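Local coordinates for protein starch synthase I (Hordeum vulgare, PDB 4HLN) that belongs to the starch synthase family of enzymes with the two-domain GT-B glycosyltransferase fold and holds a bound glycan, at residues Glu308-Tyr313 / Glu321-Leu326; Asp234-Tyr239 / Glu343-Leu348. All coordinates share one frame; numbering follows the deposited sequence.

Contact 1: residues Glu308-Tyr313 / Glu321-Leu326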
ATOM      1  N   GLU A 308     -21.464 -10.183  -3.110  1.00 26.44           N
ATOM      2  CA  GLU A 308     -22.784 -10.492  -2.597  1.00 30.02           C
ATOM      3  C   GLU A 308     -23.513 -11.220  -3.703  1.00 35.19           C
ATOM      4  O   GLU A 308     -23.066 -11.216  -4.852  1.00 44.48           O
ATOM      5  CB  GLU A 308     -23.537  -9.213  -2.164  1.00 34.39           C
ATOM      6  CG  GLU A 308     -23.077  -8.584  -0.817  1.00 37.77           C
ATOM      7  CD  GLU A 308     -23.565  -9.322   0.467  1.00 81.60           C
ATOM      8  OE1 GLU A 308     -24.588 -10.045   0.420  1.00 79.98           O
ATOM      9  OE2 GLU A 308     -22.929  -9.156   1.539  1.00 71.99           O
ATOM     10  N   PRO A 309     -24.616 -11.886  -3.359  1.00 42.31           N
ATOM     11  CA  PRO A 309     -25.404 -12.657  -4.334  1.00 43.34           C
ATOM     12  C   PRO A 309     -25.998 -11.764  -5.424  1.00 40.32           C
ATOM     13  O   PRO A 309     -26.345 -10.621  -5.146  1.00 43.35           O
ATOM     14  CB  PRO A 309     -26.535 -13.252  -3.484  1.00 37.13           C
ATOM     15  CG  PRO A 309     -26.046 -13.207  -2.074  1.00 29.70           C
ATOM     16  CD  PRO A 309     -25.110 -12.035  -1.980  1.00 36.28           C
ATOM     17  N   ALA A 310     -26.149 -12.293  -6.632  1.00 41.36           N
ATOM     18  CA  ALA A 310     -26.599 -11.487  -7.770  1.00 39.43           C
ATOM     19  C   ALA A 310     -28.028 -10.993  -7.639  1.00 39.94           C
ATOM     20  O   ALA A 310     -28.464 -10.110  -8.379  1.00 50.57           O
ATOM     21  CB  ALA A 310     -26.429 -12.255  -9.073  1.00 25.50           C
ATOM     22  N   SER A 311     -28.762 -11.570  -6.702  1.00 42.69           N
ATOM     23  CA  SER A 311     -30.150 -11.202  -6.503  1.00 37.10           C
ATOM     24  C   SER A 311     -30.227  -9.776  -5.967  1.00 44.45           C
ATOM     25  O   SER A 311     -31.290  -9.159  -5.983  1.00 41.74           O
ATOM     26  CB  SER A 311     -30.804 -12.172  -5.519  1.00 37.53           C
ATOM     27  OG  SER A 311     -30.181 -12.093  -4.234  1.00 52.10           O
ATOM     28  N   THR A 312     -29.094  -9.265  -5.489  1.00 35.29           N
ATOM     29  CA  THR A 312     -29.046  -7.935  -4.904  1.00 40.54           C
ATOM     30  C   THR A 312     -28.812  -6.855  -5.929  1.00 45.83           C
ATOM     31  O   THR A 312     -28.939  -5.665  -5.604  1.00 54.14           O
ATOM     32  CB  THR A 312     -27.906  -7.780  -3.886  1.00 43.62           C
ATOM     33  OG1 THR A 312     -26.632  -7.867  -4.558  1.00 41.73           O
ATOM     34  CG2 THR A 312     -28.018  -8.824  -2.786  1.00 26.34           C
ATOM     35  N   TYR A 313     -28.443  -7.241  -7.148  1.00 36.96           N
ATOM     36  CA  TYR A 313     -28.168  -6.231  -8.183  1.00 38.20           C
ATOM     37  C   TYR A 313     -29.202  -5.103  -8.293  1.00 42.19           C
ATOM     38  O   TYR A 313     -28.826  -3.943  -8.391  1.00 45.66           O
ATOM     39  CB  TYR A 313     -27.955  -6.833  -9.560  1.00 31.04           C
ATOM     40  CG  TYR A 313     -27.627  -5.775 -10.581  1.00 40.40           C
ATOM     41  CD1 TYR A 313     -28.598  -5.291 -11.461  1.00 44.34           C
ATOM     42  CD2 TYR A 313     -26.354  -5.233 -10.652  1.00 38.74           C
ATOM     43  CE1 TYR A 313     -28.297  -4.302 -12.394  1.00 38.80           C
ATOM     44  CE2 TYR A 313     -26.044  -4.252 -11.578  1.00 44.19           C
ATOM     45  CZ  TYR A 313     -27.016  -3.782 -12.440  1.00 45.11           C
ATOM     46  OH  TYR A 313     -26.678  -2.805 -13.350  1.00 43.96           O
ATOM     47  N   GLU A 321     -28.735  -2.950 -17.940  1.00 39.99           N
ATOM     48  CA  GLU A 321     -27.702  -3.277 -18.930  1.00 43.97           C
ATOM     49  C   GLU A 321     -26.349  -3.349 -18.278  1.00 47.96           C
ATOM     50  O   GLU A 321     -25.415  -3.965 -18.811  1.00 63.77           O
ATOM     51  CB  GLU A 321     -27.631  -2.215 -20.037  1.00 53.74           C
ATOM     52  CG  GLU A 321     -28.981  -1.692 -20.483  1.00 73.86           C
ATOM     53  CD  GLU A 321     -29.486  -0.581 -19.584  1.00 85.04           C
ATOM     54  OE1 GLU A 321     -28.764   0.432 -19.440  1.00 81.08           O
ATOM     55  OE2 GLU A 321     -30.597  -0.722 -19.022  1.00 89.54           O
ATOM     56  N   TRP A 322     -26.253  -2.707 -17.119  1.00 29.74           N
ATOM     57  CA  TRP A 322     -24.988  -2.612 -16.400  1.00 51.79           C
ATOM     58  C   TRP A 322     -24.649  -3.828 -15.565  1.00 52.18           C
ATOM     59  O   TRP A 322     -23.526  -3.949 -15.086  1.00 45.91           O
ATOM     60  CB  TRP A 322     -24.916  -1.329 -15.571  1.00 39.58           C
ATOM     61  CG  TRP A 322     -24.645  -0.203 -16.465  1.00 45.47           C
ATOM     62  CD1 TRP A 322     -25.557   0.656 -16.993  1.00 44.54           C
ATOM     63  CD2 TRP A 322     -23.376   0.157 -17.022  1.00 48.56           C
ATOM     64  NE1 TRP A 322     -24.928   1.557 -17.818  1.00 43.93           N
ATOM     65  CE2 TRP A 322     -23.590   1.272 -17.857  1.00 49.90           C
ATOM     66  CE3 TRP A 322     -22.075  -0.340 -16.877  1.00 43.85           C
ATOM     67  CZ2 TRP A 322     -22.553   1.897 -18.557  1.00 43.95           C
ATOM     68  CZ3 TRP A 322     -21.040   0.287 -17.568  1.00 47.75           C
ATOM     69  CH2 TRP A 322     -21.286   1.397 -18.395  1.00 45.47           C
ATOM     70  N   TYR A 323     -25.613  -4.728 -15.418  1.00 43.34           N
ATOM     71  CA  TYR A 323     -25.383  -5.970 -14.705  1.00 46.67           C
ATOM     72  C   TYR A 323     -24.069  -6.628 -15.130  1.00 40.08           C
ATOM     73  O   TYR A 323     -23.286  -7.032 -14.282  1.00 38.15           O
ATOM     74  CB  TYR A 323     -26.565  -6.928 -14.872  1.00 56.63           C
ATOM     75  CG  TYR A 323     -26.344  -8.257 -14.206  1.00 50.47           C
ATOM     76  CD1 TYR A 323     -26.083  -8.333 -12.847  1.00 49.01           C
ATOM     77  CD2 TYR A 323     -26.386  -9.445 -14.935  1.00 49.32           C
ATOM     78  CE1 TYR A 323     -25.861  -9.562 -12.219  1.00 48.38           C
ATOM     79  CE2 TYR A 323     -26.177 -10.675 -14.321  1.00 43.52           C
ATOM     80  CZ  TYR A 323     -25.914 -10.724 -12.960  1.00 46.01           C
ATOM     81  OH  TYR A 323     -25.692 -11.930 -12.337  1.00 57.50           O
ATOM     82  N   GLY A 324     -23.796  -6.701 -16.427  1.00 35.60           N
ATOM     83  CA  GLY A 324     -22.565  -7.343 -16.884  1.00 30.47           C
ATOM     84  C   GLY A 324     -21.261  -6.834 -16.261  1.00 41.42           C
ATOM     85  O   GLY A 324     -20.264  -7.554 -16.178  1.00 53.21           O
ATOM     86  N   ALA A 325     -21.249  -5.578 -15.841  1.00 33.51           N
ATOM     87  CA  ALA A 325     -20.033  -4.992 -15.305  1.00 39.04           C
ATOM     88  C   ALA A 325     -19.773  -5.521 -13.906  1.00 47.28           C
ATOM     89  O   ALA A 325     -18.625  -5.670 -13.486  1.00 50.78           O
ATOM     90  CB  ALA A 325     -20.157  -3.493 -15.266  1.00 30.61           C
ATOM     91  N   LEU A 326     -20.855  -5.791 -13.184  1.00 34.46           N
ATOM     92  CA  LEU A 326     -20.762  -6.287 -11.828  1.00 40.53           C
ATOM     93  C   LEU A 326     -20.921  -7.798 -11.742  1.00 39.91           C
ATOM     94  O   LEU A 326     -20.673  -8.377 -10.703  1.00 31.17           O
ATOM     95  CB  LEU A 326     -21.817  -5.628 -10.954  1.00 40.09           C
ATOM     96  CG  LEU A 326     -21.391  -4.310 -10.329  1.00 41.19           C
ATOM     97  CD1 LEU A 326     -21.045  -3.347 -11.423  1.00 49.56           C
ATOM     98  CD2 LEU A 326     -22.546  -3.791  -9.556  1.00 44.05           C
TER
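Y313 and Y323 both swing their rings away from their own backbone nitrogens, with chi1 at -178° and 177°, which lays the two side chains against each other between the segments. The result is a T-shaped stack: Y323 presents its CD1 edge to one face of the Y313 ring, the planes stand at 71°, and the centroids lie 5.3 Å apart. CD1 of Y323 comes down off-centre, nearest CG of Y313 at 3.7 Å. Farther along the same ring, CA of Y323 adds a CH-pi contact, 3.9 Å from the Y313 centroid. CD2 of L326 lies 4.1 Å from CE2 of Y313, at the ring edge, while the far end of Y323 brings its OH up to CB of A310, which lies near the plane of the Y323 ring. The phenol oxygen of Y313 passes close to the backbone N of Y323, but the angle is too poor for a bond; it donates instead to the carbonyl of P319, in the loop joining the segments. No hydrogen bond crosses this contact. Its cohesion is therefore aromatic and apolar, and the P319 bond satisfies the buried Y313 hydroxyl and probably helps hold its ring in place.

Contact 2: residues Asp234-Tyr239 / Glu343-Leu348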
ATOM      1  N   ASP A 234     -25.203  -5.370   6.171  1.00 45.24           N
ATOM      2  CA  ASP A 234     -25.625  -4.239   5.357  1.00 45.68           C
ATOM      3  C   ASP A 234     -24.475  -3.461   4.705  1.00 45.25           C
ATOM      4  O   ASP A 234     -24.704  -2.448   4.060  1.00 52.63           O
ATOM      5  CB  ASP A 234     -26.534  -3.307   6.158  1.00 39.61           C
ATOM      6  CG  ASP A 234     -25.814  -2.631   7.290  1.00 60.30           C
ATOM      7  OD1 ASP A 234     -24.714  -3.112   7.651  1.00 71.37           O
ATOM      8  OD2 ASP A 234     -26.349  -1.628   7.820  1.00 66.71           O
ATOM      9  N   ASN A 235     -23.250  -3.946   4.857  1.00 34.64           N
ATOM     10  CA  ASN A 235     -22.111  -3.335   4.193  1.00 43.28           C
ATOM     11  C   ASN A 235     -22.388  -2.887   2.761  1.00 45.03           C
ATOM     12  O   ASN A 235     -22.208  -1.711   2.414  1.00 41.73           O
ATOM     13  CB  ASN A 235     -20.915  -4.286   4.196  1.00 45.17           C
ATOM     14  CG  ASN A 235     -20.077  -4.141   5.438  1.00 44.37           C
ATOM     15  OD1 ASN A 235     -20.264  -3.204   6.204  1.00 40.53           O
ATOM     16  ND2 ASN A 235     -19.148  -5.064   5.648  1.00 44.32           N
ATOM     17  N   GLN A 236     -22.815  -3.825   1.924  1.00 25.68           N
ATOM     18  CA  GLN A 236     -23.049  -3.498   0.531  1.00 33.43           C
ATOM     19  C   GLN A 236     -23.891  -2.229   0.429  1.00 39.86           C
ATOM     20  O   GLN A 236     -23.603  -1.351  -0.362  1.00 44.42           O
ATOM     21  CB  GLN A 236     -23.726  -4.650  -0.189  1.00 28.59           C
ATOM     22  CG  GLN A 236     -23.978  -4.372  -1.663  1.00 28.77           C
ATOM     23  CD  GLN A 236     -24.923  -5.378  -2.292  1.00 48.10           C
ATOM     24  OE1 GLN A 236     -26.054  -5.560  -1.823  1.00 56.04           O
ATOM     25  NE2 GLN A 236     -24.464  -6.047  -3.357  1.00 47.11           N
ATOM     26  N   PHE A 237     -24.914  -2.134   1.261  1.00 37.50           N
ATOM     27  CA  PHE A 237     -25.755  -0.956   1.310  1.00 36.77           C
ATOM     28  C   PHE A 237     -24.997   0.299   1.780  1.00 42.70           C
ATOM     29  O   PHE A 237     -25.125   1.385   1.179  1.00 37.83           O
ATOM     30  CB  PHE A 237     -26.968  -1.237   2.205  1.00 33.67           C
ATOM     31  CG  PHE A 237     -27.717  -0.011   2.627  1.00 39.48           C
ATOM     32  CD1 PHE A 237     -28.406   0.758   1.697  1.00 43.92           C
ATOM     33  CD2 PHE A 237     -27.734   0.379   3.960  1.00 37.53           C
ATOM     34  CE1 PHE A 237     -29.101   1.903   2.092  1.00 41.99           C
ATOM     35  CE2 PHE A 237     -28.432   1.523   4.364  1.00 40.93           C
ATOM     36  CZ  PHE A 237     -29.117   2.286   3.436  1.00 30.35           C
ATOM     37  N   ARG A 238     -24.222   0.153   2.852  1.00 34.27           N
ATOM     38  CA  ARG A 238     -23.507   1.287   3.437  1.00 34.39           C
ATOM     39  C   ARG A 238     -22.575   1.903   2.405  1.00 41.76           C
ATOM     40  O   ARG A 238     -22.531   3.119   2.237  1.00 39.15           O
ATOM     41  CB  ARG A 238     -22.670   0.873   4.656  1.00 27.96           C
ATOM     42  CG  ARG A 238     -23.448   0.426   5.880  1.00 39.57           C
ATOM     43  CD  ARG A 238     -22.591  -0.496   6.731  1.00 42.48           C
ATOM     44  NE  ARG A 238     -21.964   0.174   7.861  1.00 42.49           N
ATOM     45  CZ  ARG A 238     -20.721  -0.058   8.272  1.00 50.29           C
ATOM     46  NH1 ARG A 238     -19.974  -0.932   7.625  1.00 52.50           N
ATOM     47  NH2 ARG A 238     -20.220   0.590   9.322  1.00 59.99           N
ATOM     48  N   TYR A 239     -21.832   1.054   1.709  1.00 33.82           N
ATOM     49  CA  TYR A 239     -20.798   1.543   0.817  1.00 34.24           C
ATOM     50  C   TYR A 239     -21.325   1.952  -0.556  1.00 37.82           C
ATOM     51  O   TYR A 239     -20.704   2.735  -1.266  1.00 41.19           O
ATOM     52  CB  TYR A 239     -19.623   0.570   0.794  1.00 35.95           C
ATOM     53  CG  TYR A 239     -18.977   0.578   2.145  1.00 41.57           C
ATOM     54  CD1 TYR A 239     -19.115  -0.488   3.019  1.00 37.07           C
ATOM     55  CD2 TYR A 239     -18.293   1.711   2.587  1.00 46.51           C
ATOM     56  CE1 TYR A 239     -18.540  -0.444   4.296  1.00 37.37           C
ATOM     57  CE2 TYR A 239     -17.715   1.765   3.835  1.00 42.98           C
ATOM     58  CZ  TYR A 239     -17.834   0.685   4.692  1.00 45.67           C
ATOM     59  OH  TYR A 239     -17.250   0.764   5.941  1.00 41.17           O
ATOM     60  N   GLU A 343     -23.765 -17.358  -8.660  1.00 46.61           N
ATOM     61  CA  GLU A 343     -23.933 -16.039  -9.271  1.00 45.23           C
ATOM     62  C   GLU A 343     -23.845 -14.891  -8.269  1.00 44.79           C
ATOM     63  O   GLU A 343     -24.573 -14.865  -7.270  1.00 38.32           O
ATOM     64  CB  GLU A 343     -25.268 -15.965 -10.007  1.00 48.04           C
ATOM     65  CG  GLU A 343     -25.338 -16.848 -11.236  1.00 60.37           C
ATOM     66  CD  GLU A 343     -26.767 -17.066 -11.719  1.00 80.82           C
ATOM     67  OE1 GLU A 343     -27.708 -16.997 -10.885  1.00 87.92           O
ATOM     68  OE2 GLU A 343     -26.939 -17.317 -12.936  1.00 81.17           O
ATOM     69  N   ALA A 344     -22.976 -13.926  -8.560  1.00 37.93           N
ATOM     70  CA  ALA A 344     -22.733 -12.830  -7.630  1.00 33.55           C
ATOM     71  C   ALA A 344     -22.560 -11.467  -8.305  1.00 40.27           C
ATOM     72  O   ALA A 344     -22.454 -11.365  -9.522  1.00 40.96           O
ATOM     73  CB  ALA A 344     -21.512 -13.135  -6.846  1.00 20.84           C
ATOM     74  N   VAL A 345     -22.506 -10.424  -7.489  1.00 37.32           N
ATOM     75  CA  VAL A 345     -21.984  -9.143  -7.939  1.00 37.21           C
ATOM     76  C   VAL A 345     -20.707  -8.842  -7.189  1.00 39.05           C
ATOM     77  O   VAL A 345     -20.557  -9.194  -6.024  1.00 42.41           O
ATOM     78  CB  VAL A 345     -22.974  -8.006  -7.758  1.00 34.40           C
ATOM     79  CG1 VAL A 345     -24.175  -8.243  -8.663  1.00 43.41           C
ATOM     80  CG2 VAL A 345     -23.395  -7.913  -6.310  1.00 42.23           C
ATOM     81  N   ASN A 346     -19.780  -8.199  -7.880  1.00 40.88           N
ATOM     82  CA  ASN A 346     -18.443  -8.032  -7.363  1.00 42.16           C
ATOM     83  C   ASN A 346     -17.977  -6.589  -7.549  1.00 39.28           C
ATOM     84  O   ASN A 346     -17.482  -6.215  -8.608  1.00 37.80           O
ATOM     85  CB  ASN A 346     -17.509  -9.017  -8.075  1.00 42.55           C
ATOM     86  CG  ASN A 346     -16.091  -8.993  -7.521  1.00 40.42           C
ATOM     87  OD1 ASN A 346     -15.597  -7.952  -7.082  1.00 39.30           O
ATOM     88  ND2 ASN A 346     -15.416 -10.146  -7.563  1.00 29.38           N
ATOM     89  N   PHE A 347     -18.125  -5.790  -6.499  1.00 35.66           N
ATOM     90  CA  PHE A 347     -17.716  -4.395  -6.520  1.00 31.55           C
ATOM     91  C   PHE A 347     -16.360  -4.129  -7.146  1.00 33.35           C
ATOM     92  O   PHE A 347     -16.262  -3.349  -8.100  1.00 38.21           O
ATOM     93  CB  PHE A 347     -17.780  -3.769  -5.127  1.00 33.60           C
ATOM     94  CG  PHE A 347     -19.142  -3.222  -4.768  1.00 44.75           C
ATOM     95  CD1 PHE A 347     -20.302  -3.840  -5.236  1.00 41.03           C
ATOM     96  CD2 PHE A 347     -19.264  -2.088  -3.972  1.00 50.61           C
ATOM     97  CE1 PHE A 347     -21.552  -3.350  -4.897  1.00 39.20           C
ATOM     98  CE2 PHE A 347     -20.507  -1.588  -3.632  1.00 47.03           C
ATOM     99  CZ  PHE A 347     -21.657  -2.224  -4.096  1.00 44.97           C
ATOM    100  N   LEU A 348     -15.319  -4.747  -6.595  1.00 35.44           N
ATOM    101  CA  LEU A 348     -13.958  -4.526  -7.072  1.00 32.14           C
ATOM    102  C   LEU A 348     -13.860  -4.874  -8.547  1.00 42.92           C
ATOM    103  O   LEU A 348     -13.281  -4.122  -9.337  1.00 43.02           O
ATOM    104  CB  LEU A 348     -12.979  -5.376  -6.269  1.00 40.79           C
ATOM    105  CG  LEU A 348     -11.518  -4.964  -6.375  1.00 34.87           C
ATOM    106  CD1 LEU A 348     -11.392  -3.574  -5.834  1.00 32.78           C
ATOM    107  CD2 LEU A 348     -10.638  -5.900  -5.571  1.00 42.19           C
TER
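Q236 reaches out from the first turn of helix 235-252 and crosses both V345 and F347 at about a right angle. Its CG lies anti to the backbone N (chi1 -179°) and the chain runs on extended, carrying the amide across to the strand. The aliphatic part meets the ring: CG of Q236 is 4.0 Å from CZ of F347, approaching obliquely, and 4.2 Å from CE1 of F347. Beyond it the amide plane is inclined only 26° to the plane of the F347 ring. At the end of the chain, NE2 of Q236 lies 3.7 Å from CG2 of V345, a van der Waals contact. V345 and F347 thus take the glutamine at two points, the phenyl ring at its methylene and the valine methyl at its amide. NE2 donates to OG1 of T312, a bond that probably steadies the buried amide against the 3-10 turn that follows strand 307-309. Nothing polar joins the two segments directly. N346, at the N-cap of helix 347-354, turns away from Q236 and caps the backbone N of K349 with OD1. Here one residue of the first turn of helix 235-252 packs where strand 343-346 runs into helix 347-354, joining the small antiparallel sheet to a helix of the N-terminal Rossmann-like domain of the GT-B fold.

Both contacts adjoin the three-stranded antiparallel sheet, whose middle strand 343-346 belongs to contact 2 and whose edge strand 307-309 leads into contact 1. Probable hydrogen bonds tie them: E308 O to V345 N at 2.8 Å and L326 O to N346 N at 3.0 Å. Contact 1, centred about 28 Å from the centre of the chain, is partly buried and closes a short local excursion with aromatic rings. Contact 2, about 22 Å out, is wholly buried and brings together segments more than a hundred residues apart, through a smaller meeting of one amide chain with two apolar side chains. The two also pack directly, CB of E308 lying 3.5 Å from NE2 of Q236.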